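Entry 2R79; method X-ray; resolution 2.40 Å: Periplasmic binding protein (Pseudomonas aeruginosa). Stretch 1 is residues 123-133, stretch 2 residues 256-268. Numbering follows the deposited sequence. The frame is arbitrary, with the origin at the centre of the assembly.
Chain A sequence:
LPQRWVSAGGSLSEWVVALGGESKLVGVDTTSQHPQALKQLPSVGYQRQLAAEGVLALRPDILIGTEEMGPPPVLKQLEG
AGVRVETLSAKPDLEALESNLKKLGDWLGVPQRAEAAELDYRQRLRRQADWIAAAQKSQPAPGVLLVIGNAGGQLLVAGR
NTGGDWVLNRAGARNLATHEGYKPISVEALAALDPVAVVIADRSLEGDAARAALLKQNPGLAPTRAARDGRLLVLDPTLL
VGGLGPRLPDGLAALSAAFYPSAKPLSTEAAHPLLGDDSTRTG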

ATOM      1  N   GLN A 123      -8.242 -35.879  -4.046  1.00 27.01           N
ATOM      2  CA  GLN A 123      -7.612 -36.070  -2.749  1.00 27.92           C
ATOM      3  C   GLN A 123      -7.979 -34.890  -1.854  1.00 28.24           C
ATOM      4  O   GLN A 123      -8.265 -35.059  -0.666  1.00 27.49           O
ATOM      5  N   ARG A 124      -7.944 -33.690  -2.433  1.00 26.32           N
ATOM      6  CA  ARG A 124      -8.294 -32.481  -1.709  1.00 24.59           C
ATOM      7  C   ARG A 124      -9.744 -32.598  -1.235  1.00 24.19           C
ATOM      8  O   ARG A 124     -10.057 -32.291  -0.087  1.00 23.45           O
ATOM      9  N   LEU A 125     -10.619 -33.050  -2.129  1.00 21.08           N
ATOM     10  CA  LEU A 125     -12.032 -33.201  -1.811  1.00 22.93           C
ATOM     11  C   LEU A 125     -12.295 -34.265  -0.751  1.00 24.26           C
ATOM     12  O   LEU A 125     -13.177 -34.101   0.085  1.00 23.25           O
ATOM     13  N   ARG A 126     -11.526 -35.350  -0.779  1.00 26.85           N
ATOM     14  CA  ARG A 126     -11.701 -36.412   0.204  1.00 27.97           C
ATOM     15  C   ARG A 126     -11.330 -35.890   1.583  1.00 27.61           C
ATOM     16  O   ARG A 126     -11.976 -36.203   2.585  1.00 29.53           O
ATOM     17  N   ARG A 127     -10.286 -35.075   1.622  1.00 26.30           N
ATOM     18  CA  ARG A 127      -9.806 -34.486   2.857  1.00 25.56           C
ATOM     19  C   ARG A 127     -10.815 -33.472   3.397  1.00 25.23           C
ATOM     20  O   ARG A 127     -11.014 -33.360   4.614  1.00 24.46           O
ATOM     21  N   GLN A 128     -11.444 -32.729   2.487  1.00 22.78           N
ATOM     22  CA  GLN A 128     -12.434 -31.722   2.863  1.00 19.80           C
ATOM     23  C   GLN A 128     -13.654 -32.421   3.474  1.00 19.46           C
ATOM     24  O   GLN A 128     -14.195 -31.959   4.475  1.00 20.46           O
ATOM     25  N   ALA A 129     -14.056 -33.544   2.884  1.00 16.18           N
ATOM     26  CA  ALA A 129     -15.204 -34.316   3.363  1.00 19.69           C
ATOM     27  C   ALA A 129     -14.959 -34.936   4.735  1.00 21.62           C
ATOM     28  O   ALA A 129     -15.868 -35.014   5.557  1.00 25.40           O
ATOM     29  N   ASP A 130     -13.738 -35.394   4.976  1.00 24.04           N
ATOM     30  CA  ASP A 130     -13.397 -35.983   6.264  1.00 24.42           C
ATOM     31  C   ASP A 130     -13.391 -34.923   7.359  1.00 23.31           C
ATOM     32  O   ASP A 130     -13.803 -35.181   8.490  1.00 24.53           O
ATOM     33  N   TRP A 131     -12.915 -33.726   7.023  1.00 21.94           N
ATOM     34  CA  TRP A 131     -12.867 -32.622   7.979  1.00 18.93           C
ATOM     35  C   TRP A 131     -14.303 -32.258   8.360  1.00 19.59           C
ATOM     36  O   TRP A 131     -14.614 -32.007   9.527  1.00 20.62           O
ATOM     37  N   ILE A 132     -15.179 -32.233   7.365  1.00 18.50           N
ATOM     38  CA  ILE A 132     -16.577 -31.913   7.607  1.00 21.65           C
ATOM     39  C   ILE A 132     -17.238 -32.962   8.504  1.00 21.94           C
ATOM     40  O   ILE A 132     -17.968 -32.623   9.433  1.00 21.53           O
ATOM     41  N   ALA A 133     -16.977 -34.236   8.228  1.00 22.95           N
ATOM     42  CA  ALA A 133     -17.550 -35.315   9.023  1.00 23.81           C
ATOM     43  C   ALA A 133     -17.202 -35.130  10.495  1.00 24.03           C
ATOM     44  O   ALA A 133     -18.053 -35.284  11.372  1.00 24.42           O
ATOM     45  N   SER A 256     -16.130 -23.750   4.448  1.00 21.08           N
ATOM     46  CA  SER A 256     -16.418 -24.719   5.498  1.00 21.58           C
ATOM     47  C   SER A 256     -15.965 -24.205   6.855  1.00 21.65           C
ATOM     48  O   SER A 256     -16.577 -24.524   7.874  1.00 23.70           O
ATOM     49  N   ALA A 257     -14.911 -23.389   6.875  1.00 20.99           N
ATOM     50  CA  ALA A 257     -14.425 -22.817   8.132  1.00 20.59           C
ATOM     51  C   ALA A 257     -15.467 -21.816   8.648  1.00 21.17           C
ATOM     52  O   ALA A 257     -15.713 -21.721   9.855  1.00 23.19           O
ATOM     53  N   ALA A 258     -16.083 -21.076   7.729  1.00 19.60           N
ATOM     54  CA  ALA A 258     -17.119 -20.104   8.092  1.00 18.98           C
ATOM     55  C   ALA A 258     -18.414 -20.824   8.497  1.00 20.55           C
ATOM     56  O   ALA A 258     -19.162 -20.332   9.341  1.00 18.95           O
ATOM     57  N   PHE A 259     -18.666 -21.986   7.888  1.00 20.02           N
ATOM     58  CA  PHE A 259     -19.864 -22.778   8.174  1.00 19.83           C
ATOM     59  C   PHE A 259     -19.781 -23.546   9.501  1.00 21.97           C
ATOM     60  O   PHE A 259     -20.806 -23.825  10.124  1.00 23.77           O
ATOM     61  N   TYR A 260     -18.564 -23.895   9.919  1.00 21.81           N
ATOM     62  CA  TYR A 260     -18.340 -24.607  11.181  1.00 19.88           C
ATOM     63  C   TYR A 260     -17.270 -23.837  11.938  1.00 20.73           C
ATOM     64  O   TYR A 260     -16.139 -24.295  12.061  1.00 19.84           O
ATOM     65  N   PRO A 261     -17.621 -22.656  12.462  1.00 23.35           N
ATOM     66  CA  PRO A 261     -16.691 -21.798  13.206  1.00 25.22           C
ATOM     67  C   PRO A 261     -16.038 -22.410  14.440  1.00 27.98           C
ATOM     68  O   PRO A 261     -15.007 -21.922  14.895  1.00 29.73           O
ATOM     69  N   SER A 262     -16.634 -23.470  14.975  1.00 31.64           N
ATOM     70  CA  SER A 262     -16.101 -24.140  16.160  1.00 35.15           C
ATOM     71  C   SER A 262     -15.179 -25.299  15.825  1.00 36.49           C
ATOM     72  O   SER A 262     -14.994 -26.204  16.637  1.00 39.18           O
ATOM     73  N   ALA A 263     -14.617 -25.289  14.626  1.00 37.03           N
ATOM     74  CA  ALA A 263     -13.698 -26.344  14.226  1.00 37.88           C
ATOM     75  C   ALA A 263     -12.420 -25.672  13.763  1.00 39.41           C
ATOM     76  O   ALA A 263     -12.471 -24.586  13.185  1.00 40.19           O
ATOM     77  N   LYS A 264     -11.275 -26.290  14.032  1.00 40.87           N
ATOM     78  CA  LYS A 264     -10.010 -25.717  13.589  1.00 41.88           C
ATOM     79  C   LYS A 264     -10.059 -25.799  12.065  1.00 40.61           C
ATOM     80  O   LYS A 264     -10.196 -26.883  11.504  1.00 40.22           O
ATOM     81  N   PRO A 265      -9.962 -24.653  11.377  1.00 40.06           N
ATOM     82  CA  PRO A 265     -10.006 -24.627   9.912  1.00 42.05           C
ATOM     83  C   PRO A 265      -8.913 -25.411   9.192  1.00 43.39           C
ATOM     84  O   PRO A 265      -7.893 -25.758   9.779  1.00 44.38           O
ATOM     85  N   LEU A 266      -9.146 -25.698   7.914  1.00 45.62           N
ATOM     86  CA  LEU A 266      -8.177 -26.418   7.097  1.00 48.14           C
ATOM     87  C   LEU A 266      -7.077 -25.465   6.643  1.00 51.72           C
ATOM     88  O   LEU A 266      -7.280 -24.250   6.584  1.00 52.65           O
ATOM     89  N   SER A 267      -5.922 -26.027   6.297  1.00 55.71           N
ATOM     90  CA  SER A 267      -4.773 -25.247   5.844  1.00 59.67           C
ATOM     91  C   SER A 267      -4.987 -24.619   4.467  1.00 62.09           C
ATOM     92  O   SER A 267      -5.216 -25.320   3.480  1.00 62.27           O
ATOM     93  N   THR A 268      -4.901 -23.292   4.412  1.00 64.74           N
ATOM     94  CA  THR A 268      -5.074 -22.541   3.169  1.00 66.48           C
ATOM     95  C   THR A 268      -6.444 -22.794   2.543  1.00 66.40           C
ATOM     96  O   THR A 268      -6.594 -23.651   1.672  1.00 66.76           O
TER

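What does the helical end of stretch 2 offer the helix of stretch 1? Ser256, chi1 p, points toward it, and its OG lies 3.0 Å from Gln128 OE1; Gln128 (chi1 t, chi2 p) has a sideways CA-to-CB bond, but its end comes nearer to stretch 2. Ser256 O also sits near the plane of the Trp131 ring, 3.4 Å from Trp131 CH2.

How does the chain pack as it leaves the helix? Tyr260, chi1 m, points toward stretch 1, its CB 4.0 Å from Trp131 CH2, while Ile132 CG2 approaches Tyr260 OH at 4.1 Å. A type I turn from Tyr260 to Ala263 then brings Ala263 CB to 3.7 Å from Trp131 CZ2.

What anchors the indole? Trp131, chi1 t, donates from NE1 to the backbone Lys264 O at 2.8 Å (N-H...O angle 154°); the end of the Lys264 side chain leads away. Leu266, chi1 m, lies over one face of Trp131: Leu266 CG is 4.0 Å from the centroid of the Trp131 five-membered ring, a CH-pi contact. Leu266 CD2 also lies over one face of the Arg127 guanidinium, 3.8 Å from Arg127 NE.

Does water help at the far end? Water 1 accepts from Arg124 NH2 (2.9 Å) and donates to Ser267 O (3.2 Å), bridging side chain and backbone where Ser267 is poorly ordered.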

ATOM      1  CB  GLN A 123      -6.092 -36.137  -2.914  1.00 29.28           C
ATOM      2  CG  GLN A 123      -5.332 -36.567  -1.665  1.00 34.32           C
ATOM      3  CD  GLN A 123      -5.420 -38.067  -1.419  1.00 38.00           C
ATOM      4  OE1 GLN A 123      -5.091 -38.873  -2.299  1.00 35.91           O
ATOM      5  NE2 GLN A 123      -5.862 -38.446  -0.219  1.00 37.75           N
ATOM      6  CB  ARG A 124      -8.157 -31.251  -2.618  1.00 26.15           C
ATOM      7  CG  ARG A 124      -6.727 -30.813  -2.925  1.00 27.70           C
ATOM      8  CD  ARG A 124      -5.975 -30.419  -1.662  1.00 28.60           C
ATOM      9  NE  ARG A 124      -6.471 -29.184  -1.052  1.00 32.18           N
ATOM     10  CZ  ARG A 124      -6.279 -27.963  -1.551  1.00 33.29           C
ATOM     11  NH1 ARG A 124      -5.598 -27.797  -2.680  1.00 33.49           N
ATOM     12  NH2 ARG A 124      -6.760 -26.902  -0.915  1.00 30.55           N
ATOM     13  CB  LEU A 125     -12.834 -33.516  -3.079  1.00 18.61           C
ATOM     14  CG  LEU A 125     -12.774 -32.423  -4.156  1.00 15.44           C
ATOM     15  CD1 LEU A 125     -13.642 -32.808  -5.336  1.00 12.46           C
ATOM     16  CD2 LEU A 125     -13.226 -31.101  -3.571  1.00 17.86           C
ATOM     17  CB  ARG A 126     -10.827 -37.621  -0.143  1.00 30.84           C
ATOM     18  CG  ARG A 126     -11.189 -38.866   0.654  1.00 38.66           C
ATOM     19  CD  ARG A 126     -10.432 -40.097   0.190  1.00 42.11           C
ATOM     20  NE  ARG A 126      -9.093 -40.172   0.761  1.00 44.98           N
ATOM     21  CZ  ARG A 126      -8.202 -41.099   0.436  1.00 45.96           C
ATOM     22  NH1 ARG A 126      -8.511 -42.029  -0.456  1.00 48.04           N
ATOM     23  NH2 ARG A 126      -7.004 -41.099   1.001  1.00 48.21           N
ATOM     24  CB  ARG A 127      -8.472 -33.801   2.589  1.00 29.39           C
ATOM     25  CG  ARG A 127      -7.825 -33.182   3.799  1.00 35.89           C
ATOM     26  CD  ARG A 127      -6.666 -32.289   3.373  1.00 43.61           C
ATOM     27  NE  ARG A 127      -6.096 -31.573   4.507  1.00 49.67           N
ATOM     28  CZ  ARG A 127      -5.304 -30.514   4.398  1.00 53.07           C
ATOM     29  NH1 ARG A 127      -4.988 -30.042   3.198  1.00 54.27           N
ATOM     30  NH2 ARG A 127      -4.833 -29.925   5.492  1.00 55.28           N
ATOM     31  CB  GLN A 128     -12.835 -30.903   1.635  1.00 17.22           C
ATOM     32  CG  GLN A 128     -13.944 -29.875   1.849  1.00 18.96           C
ATOM     33  CD  GLN A 128     -13.572 -28.781   2.841  1.00 21.17           C
ATOM     34  OE1 GLN A 128     -13.978 -28.818   4.005  1.00 23.13           O
ATOM     35  NE2 GLN A 128     -12.792 -27.805   2.386  1.00 15.08           N
ATOM     36  CB  ALA A 129     -15.560 -35.411   2.360  1.00 17.46           C
ATOM     37  CB  ASP A 130     -12.023 -36.658   6.191  1.00 27.13           C
ATOM     38  CG  ASP A 130     -12.078 -38.030   5.532  1.00 32.26           C
ATOM     39  OD1 ASP A 130     -13.157 -38.435   5.044  1.00 33.21           O
ATOM     40  OD2 ASP A 130     -11.028 -38.708   5.504  1.00 36.41           O
ATOM     41  CB  TRP A 131     -12.172 -31.422   7.338  1.00 18.42           C
ATOM     42  CG  TRP A 131     -12.064 -30.219   8.207  1.00 18.18           C
ATOM     43  CD1 TRP A 131     -11.020 -29.885   9.016  1.00 19.59           C
ATOM     44  CD2 TRP A 131     -13.030 -29.166   8.341  1.00 16.84           C
ATOM     45  NE1 TRP A 131     -11.272 -28.688   9.644  1.00 19.66           N
ATOM     46  CE2 TRP A 131     -12.499 -28.225   9.249  1.00 16.38           C
ATOM     47  CE3 TRP A 131     -14.292 -28.928   7.783  1.00 16.06           C
ATOM     48  CZ2 TRP A 131     -13.184 -27.063   9.613  1.00 17.19           C
ATOM     49  CZ3 TRP A 131     -14.978 -27.766   8.147  1.00 15.93           C
ATOM     50  CH2 TRP A 131     -14.420 -26.851   9.053  1.00 14.63           C
ATOM     51  CB  ILE A 132     -17.360 -31.792   6.271  1.00 21.16           C
ATOM     52  CG1 ILE A 132     -16.889 -30.545   5.515  1.00 21.29           C
ATOM     53  CG2 ILE A 132     -18.856 -31.716   6.543  1.00 18.41           C
ATOM     54  CD1 ILE A 132     -17.447 -30.406   4.129  1.00 23.43           C
ATOM     55  CB  ALA A 133     -17.032 -36.666   8.526  1.00 24.24           C
ATOM     56  CB  SER A 256     -15.785 -26.092   5.177  1.00 21.45           C
ATOM     57  OG  SER A 256     -14.370 -26.050   5.132  1.00 24.79           O
ATOM     58  CB  ALA A 257     -13.081 -22.123   7.924  1.00 18.64           C
ATOM     59  CB  ALA A 258     -17.395 -19.172   6.924  1.00 16.46           C
ATOM     60  CB  PHE A 259     -20.134 -23.756   7.023  1.00 17.73           C
ATOM     61  CG  PHE A 259     -20.569 -23.089   5.734  1.00 15.62           C
ATOM     62  CD1 PHE A 259     -20.565 -23.798   4.538  1.00 15.92           C
ATOM     63  CD2 PHE A 259     -20.997 -21.762   5.720  1.00 16.31           C
ATOM     64  CE1 PHE A 259     -20.977 -23.201   3.343  1.00 15.49           C
ATOM     65  CE2 PHE A 259     -21.412 -21.151   4.532  1.00 15.27           C
ATOM     66  CZ  PHE A 259     -21.402 -21.874   3.342  1.00 17.08           C
ATOM     67  CB  TYR A 260     -17.845 -26.033  10.931  1.00 17.08           C
ATOM     68  CG  TYR A 260     -18.817 -26.893  10.182  1.00 15.09           C
ATOM     69  CD1 TYR A 260     -18.863 -26.876   8.789  1.00 14.51           C
ATOM     70  CD2 TYR A 260     -19.749 -27.675  10.866  1.00 15.68           C
ATOM     71  CE1 TYR A 260     -19.823 -27.613   8.094  1.00 13.78           C
ATOM     72  CE2 TYR A 260     -20.706 -28.411  10.184  1.00 14.51           C
ATOM     73  CZ  TYR A 260     -20.738 -28.376   8.799  1.00 15.70           C
ATOM     74  OH  TYR A 260     -21.678 -29.116   8.121  1.00 18.97           O
ATOM     75  CB  PRO A 261     -17.543 -20.573  13.537  1.00 22.50           C
ATOM     76  CG  PRO A 261     -18.916 -21.138  13.653  1.00 22.43           C
ATOM     77  CD  PRO A 261     -18.986 -22.100  12.494  1.00 22.53           C
ATOM     78  CB  SER A 262     -17.235 -24.660  17.038  1.00 33.57           C
ATOM     79  OG  SER A 262     -18.007 -23.586  17.528  1.00 40.75           O
ATOM     80  CB  ALA A 263     -14.295 -27.164  13.100  1.00 36.05           C
ATOM     81  CB  LYS A 264      -8.821 -26.532  14.118  1.00 44.34           C
ATOM     82  CG  LYS A 264      -7.475 -25.829  13.939  1.00 48.59           C
ATOM     83  CD  LYS A 264      -6.296 -26.805  13.897  1.00 50.53           C
ATOM     84  CE  LYS A 264      -6.182 -27.638  15.163  1.00 52.43           C
ATOM     85  NZ  LYS A 264      -5.021 -28.581  15.102  1.00 53.65           N
ATOM     86  CB  PRO A 265      -9.958 -23.128   9.595  1.00 41.39           C
ATOM     87  CG  PRO A 265      -9.235 -22.549  10.761  1.00 40.59           C
ATOM     88  CD  PRO A 265      -9.829 -23.292  11.922  1.00 39.87           C
ATOM     89  CB  LEU A 266      -8.844 -27.022   5.859  1.00 45.48           C
ATOM     90  CG  LEU A 266      -9.484 -28.405   5.924  1.00 43.27           C
ATOM     91  CD1 LEU A 266      -9.921 -28.807   4.528  1.00 41.70           C
ATOM     92  CD2 LEU A 266      -8.490 -29.418   6.456  1.00 42.47           C
ATOM     93  CB  SER A 267      -3.527 -26.133   5.804  1.00 60.15           C
ATOM     94  OG  SER A 267      -3.323 -26.783   7.047  1.00 61.28           O
ATOM     95  CB  THR A 268      -3.981 -22.906   2.135  1.00 67.69           C
ATOM     96  OG1 THR A 268      -2.687 -22.800   2.745  1.00 68.32           O
ATOM     97  CG2 THR A 268      -4.045 -21.958   0.938  1.00 68.87           C
TER
HETATM   98  O   HOH W   1      -7.511 -26.915   1.853  1.00 46.35           O